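Local coordinates for autoinducer 2-binding protein LsrB (PDB 6DSP) that binds the quorum-sensing signal autoinducer-2, held here in its tetrahydroxytetrahydrofuran form between the two lobes of a periplasmic binding protein fold, at residues P28-N33 and S196-E201; A65-V70 and L84-A89. All coordinates share one frame; numbering follows the deposited sequence.

Contact 1: residues P28-N33 and S196-E201; sequences PKLTGN and SNQDAE. With PAV ((2R,4S)-2-methyl-2,3,3,4-tetrahydroxytetrahydrofuran), chain C.
Lys29 NZ is gripped three times: it donates to O4 of the bound autoinducer-2 over 2.8 Å, forms a salt bridge with Asp167, and gives a further bond to a water. That water returns a weak hydrogen bond to Gln198 OE1, so the ligand-binding ammonium and the amide of Gln198 are joined through solvent and not directly. The lysine chain reaches the ligand stretched out beyond CG, and Gln198 runs across it at about a right angle, its NE2 3.6 Å from Lys29 CD. Leu30 touches the same glutamine with both of its methyl groups. CD2 lies 3.5 Å from Gln198 NE2, while CD1 comes within 3.3 Å of the carbonyl oxygen Gln198 O. The leucine's chi1 of 72° sets CG between its backbone N and carbonyl carbon, from where the methyls can reach both ends of Gln198. A second water accepts from Asn33 ND2 and donates to Gln198 O at 3.0 Å, a second bridge near the helix N-cap formed by Asn33. With no direct hydrogen bond across it, this buried, water-mediated contact is consistent with lobes that can part. It joins the loop between strand 23-27 and helix 34-50, where Phe36 touches Lys29 and Leu30, to the type I' turn that links strand 187-195 to helix 200-213.

Contact 2: residues A65-V70 and L84-A89; sequences ASQVSV and LSSVDA
Gln67 sets the polar end of its carboxamide against the buried backbone of Ser85 to Val87, bonding with both NE2 and OE1. NE2 donates to Ser85 O over 2.8 Å, and the acceptor lies close to the plane of the glutamine amide. OE1 in turn receives the backbone N-H of Val87 at 3.0 Å, in a nearly straight bond (N-H...O 173°), although the donor is tilted 34° from the carbonyl plane of the side chain. One amide thus reads a carbonyl and an N-H two residues apart. The glutamine starts with CG anti to its carbonyl carbon (chi1 -65°) and continues extended, which carries the group clear of helix 64-76 to the loop beyond strand 81-84.

Hydrophobic groups border the amide. Leu84 CD1 packs 3.6 Å from Gln67 NE2, near the end of the strand, and Val87 CG2 lies 3.5 Å from Gln67 OE1 alongside the bond made by its own backbone. Val92 of helix 89-101 and Ile27 of strand 23-27 also touch the glutamine side chain. Ser85 directs its hydroxyl elsewhere, to Asp110, which hydrogen-bonds the autoinducer; it is therefore a second-shell residue of the binding site.

Helix, strand end and following loop belong to the alternating beta-alpha order of this lobe. All the touching residues are buried, and a second acceptor for NE2, the carbonyl of Pro28, brings the glutamine to three hydrogen bonds. A buried polar side chain thus supplies partners to Ser85 O and Val87 N just past the end of strand 81-84, and the amide can face only one way: exchanging OE1 and NE2 would set donor against donor and acceptor against acceptor.

In the fold
From the N terminus, strand 23-27 leads into residues 28-33, the first half of contact 1. The chain then forms helix 34-50 and strand 53-56 before helix 64-76 supplies one side of contact 2, which closes a short loop through strand 81-84. Only much later does 196-201 return to close the long loop of contact 1, inside which contact 2 is nested. The two touch where residues 28 and 29 lie against Gln67 and the 84-89 loop. Contact 2 ties neighbouring elements within the lobe built on the eight-stranded mixed sheet, whereas contact 1 spans from it to the lobe of the four-stranded parallel sheet.

Contact 1: residues P28-N33 and S196-E201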
# COMPACT_ATOMS: atom_id res chain seq x y z
N PRO A 28 9.40 -3.94 5.96
CA PRO A 28 8.30 -4.06 5.01
C PRO A 28 7.24 -5.01 5.57
O PRO A 28 7.45 -5.69 6.57
CB PRO A 28 8.99 -4.73 3.82
CG PRO A 28 9.97 -5.70 4.48
CD PRO A 28 10.49 -4.91 5.66
N LYS A 29 6.09 -5.05 4.89
CA LYS A 29 5.11 -6.08 5.26
C LYS A 29 5.66 -7.48 5.02
O LYS A 29 5.33 -8.41 5.78
CB LYS A 29 3.81 -5.90 4.47
CG LYS A 29 2.98 -4.73 4.88
CD LYS A 29 1.65 -4.71 4.09
CE LYS A 29 0.78 -3.51 4.39
NZ LYS A 29 -0.38 -3.52 3.45
N LEU A 30 6.47 -7.65 3.98
CA LEU A 30 7.24 -8.86 3.72
C LEU A 30 8.33 -8.50 2.73
O LEU A 30 8.20 -7.52 1.97
CB LEU A 30 6.37 -9.99 3.15
CG LEU A 30 5.84 -9.88 1.71
CD1 LEU A 30 5.14 -11.18 1.31
CD2 LEU A 30 4.87 -8.70 1.54
N THR A 31 9.43 -9.25 2.77
CA THR A 31 10.46 -9.09 1.75
C THR A 31 10.11 -9.91 0.51
O THR A 31 9.21 -10.75 0.53
CB THR A 31 11.81 -9.57 2.28
OG1 THR A 31 11.68 -10.92 2.70
CG2 THR A 31 12.25 -8.71 3.48
N GLY A 32 10.79 -9.64 -0.60
CA GLY A 32 10.60 -10.47 -1.78
C GLY A 32 9.31 -10.26 -2.54
O GLY A 32 8.91 -11.12 -3.33
N ASN A 33 8.58 -9.21 -2.24
CA ASN A 33 7.51 -8.68 -3.06
C ASN A 33 8.02 -7.39 -3.70
O ASN A 33 8.70 -6.60 -3.04
CB ASN A 33 6.34 -8.37 -2.13
CG ASN A 33 5.15 -7.73 -2.83
OD1 ASN A 33 5.11 -6.51 -3.07
ND2 ASN A 33 4.14 -8.54 -3.11
N SER A 196 -5.68 -13.15 -0.04
CA SER A 196 -4.59 -14.05 -0.42
C SER A 196 -3.32 -13.86 0.39
O SER A 196 -2.30 -14.52 0.11
CB SER A 196 -4.32 -14.04 -1.93
OG SER A 196 -4.19 -12.72 -2.42
N ASN A 197 -3.36 -13.04 1.43
CA ASN A 197 -2.35 -13.08 2.48
C ASN A 197 -0.95 -12.71 2.02
O ASN A 197 0.04 -13.06 2.67
CB ASN A 197 -2.37 -14.42 3.22
CG ASN A 197 -3.76 -14.75 3.68
OD1 ASN A 197 -4.31 -14.03 4.48
ND2 ASN A 197 -4.33 -15.82 3.17
N GLN A 198 -0.87 -11.99 0.91
CA GLN A 198 0.40 -11.57 0.30
C GLN A 198 1.29 -12.74 -0.07
O GLN A 198 2.51 -12.58 -0.19
CB GLN A 198 1.13 -10.53 1.15
CG GLN A 198 0.25 -9.32 1.38
CD GLN A 198 0.87 -8.27 2.25
OE1 GLN A 198 0.69 -8.28 3.47
NE2 GLN A 198 1.64 -7.39 1.64
N ASP A 199 0.70 -13.91 -0.28
CA ASP A 199 1.44 -15.08 -0.72
C ASP A 199 1.26 -15.20 -2.23
O ASP A 199 0.13 -15.34 -2.71
CB ASP A 199 0.90 -16.30 0.02
CG ASP A 199 1.67 -17.52 -0.33
OD1 ASP A 199 1.54 -18.03 -1.44
OD2 ASP A 199 2.53 -17.89 0.48
N ALA A 200 2.36 -15.13 -2.98
CA ALA A 200 2.27 -15.03 -4.43
C ALA A 200 1.55 -16.23 -5.03
O ALA A 200 0.69 -16.07 -5.91
CB ALA A 200 3.67 -14.85 -5.02
N GLU A 201 1.86 -17.45 -4.58
CA GLU A 201 1.19 -18.62 -5.13
C GLU A 201 -0.29 -18.66 -4.72
O GLU A 201 -1.16 -19.01 -5.53
CB GLU A 201 1.91 -19.91 -4.74
CG GLU A 201 3.38 -20.05 -5.26
CD GLU A 201 3.48 -20.26 -6.76
OE1 GLU A 201 4.08 -21.26 -7.21
OE2 GLU A 201 2.98 -19.43 -7.52
O2 PAV C . -1.42 -2.05 -2.30
C2 PAV C . -0.09 -2.17 -1.76
C1 PAV C . 1.00 -1.75 -2.76
O5 PAV C . 0.12 -3.68 -1.64
C5 PAV C . 1.05 -3.88 -0.67
C4 PAV C . 1.29 -2.52 0.03
O4 PAV C . 1.33 -2.69 1.44
C3 PAV C . 0.12 -1.69 -0.49
O3 PAV C . 0.46 -0.33 -0.53
O13 PAV C . -1.02 -1.91 0.30
O HOH W 1 -1.24 -6.26 3.92
O HOH W 2 4.25 -11.37 -2.29

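Contact 2: residues A65-V70 and L84-A89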
# COMPACT_ATOMS: atom_id res chain seq x y z
N ALA A 65 3.31 -11.65 13.88
CA ALA A 65 4.27 -12.27 14.79
C ALA A 65 5.70 -12.14 14.23
O ALA A 65 6.65 -11.87 14.98
CB ALA A 65 3.91 -13.74 15.02
N SER A 66 5.87 -12.31 12.93
CA SER A 66 7.19 -12.12 12.36
C SER A 66 7.64 -10.68 12.51
O SER A 66 8.81 -10.42 12.83
CB SER A 66 7.20 -12.47 10.90
OG SER A 66 8.49 -12.22 10.41
N GLN A 67 6.73 -9.72 12.27
CA GLN A 67 7.14 -8.32 12.40
C GLN A 67 7.53 -7.98 13.83
O GLN A 67 8.51 -7.24 14.05
CB GLN A 67 6.07 -7.35 11.89
CG GLN A 67 5.83 -7.49 10.39
CD GLN A 67 5.02 -6.32 9.87
OE1 GLN A 67 3.96 -5.98 10.44
NE2 GLN A 67 5.48 -5.69 8.82
N VAL A 68 6.82 -8.54 14.83
CA VAL A 68 7.22 -8.34 16.22
C VAL A 68 8.64 -8.83 16.43
O VAL A 68 9.44 -8.17 17.10
CB VAL A 68 6.23 -9.05 17.17
CG1 VAL A 68 6.79 -9.09 18.58
CG2 VAL A 68 4.88 -8.34 17.15
N SER A 69 8.97 -10.01 15.87
CA SER A 69 10.32 -10.54 16.06
C SER A 69 11.34 -9.62 15.41
O SER A 69 12.42 -9.39 15.98
CB SER A 69 10.48 -11.92 15.43
OG SER A 69 11.85 -12.34 15.57
N VAL A 70 11.04 -9.09 14.22
CA VAL A 70 11.97 -8.18 13.56
C VAL A 70 12.16 -6.91 14.38
O VAL A 70 13.29 -6.42 14.56
CB VAL A 70 11.48 -7.85 12.13
CG1 VAL A 70 12.32 -6.76 11.50
CG2 VAL A 70 11.46 -9.10 11.24
N LEU A 84 8.24 1.34 9.76
CA LEU A 84 7.51 0.07 9.59
C LEU A 84 6.27 0.24 8.72
O LEU A 84 5.50 1.19 8.92
CB LEU A 84 7.02 -0.42 10.98
CG LEU A 84 6.02 -1.57 11.05
CD1 LEU A 84 6.68 -2.86 10.62
CD2 LEU A 84 5.44 -1.69 12.43
N SER A 85 6.03 -0.72 7.84
CA SER A 85 4.72 -0.90 7.21
C SER A 85 4.09 -2.14 7.83
O SER A 85 4.64 -3.25 7.74
CB SER A 85 4.84 -1.08 5.70
OG SER A 85 3.53 -1.33 5.20
N SER A 86 2.97 -1.94 8.51
CA SER A 86 2.38 -2.96 9.37
C SER A 86 1.39 -3.86 8.64
O SER A 86 0.51 -3.36 7.91
CB SER A 86 1.68 -2.22 10.52
OG SER A 86 0.87 -3.07 11.27
N VAL A 87 1.51 -5.18 8.86
CA VAL A 87 0.51 -6.12 8.34
C VAL A 87 -0.74 -6.18 9.21
O VAL A 87 -1.80 -6.60 8.73
CB VAL A 87 1.08 -7.53 8.14
CG1 VAL A 87 2.26 -7.54 7.22
CG2 VAL A 87 1.42 -8.16 9.42
N ASP A 88 -0.64 -5.80 10.48
CA ASP A 88 -1.75 -5.79 11.43
C ASP A 88 -1.35 -4.86 12.56
O ASP A 88 -0.41 -5.16 13.33
CB ASP A 88 -2.04 -7.18 12.01
CG ASP A 88 -3.19 -7.11 12.97
OD1 ASP A 88 -4.32 -6.86 12.54
OD2 ASP A 88 -2.97 -7.27 14.17
N ALA A 89 -2.06 -3.76 12.71
CA ALA A 89 -1.62 -2.77 13.68
C ALA A 89 -1.67 -3.32 15.09
O ALA A 89 -0.73 -3.12 15.87
CB ALA A 89 -2.49 -1.51 13.57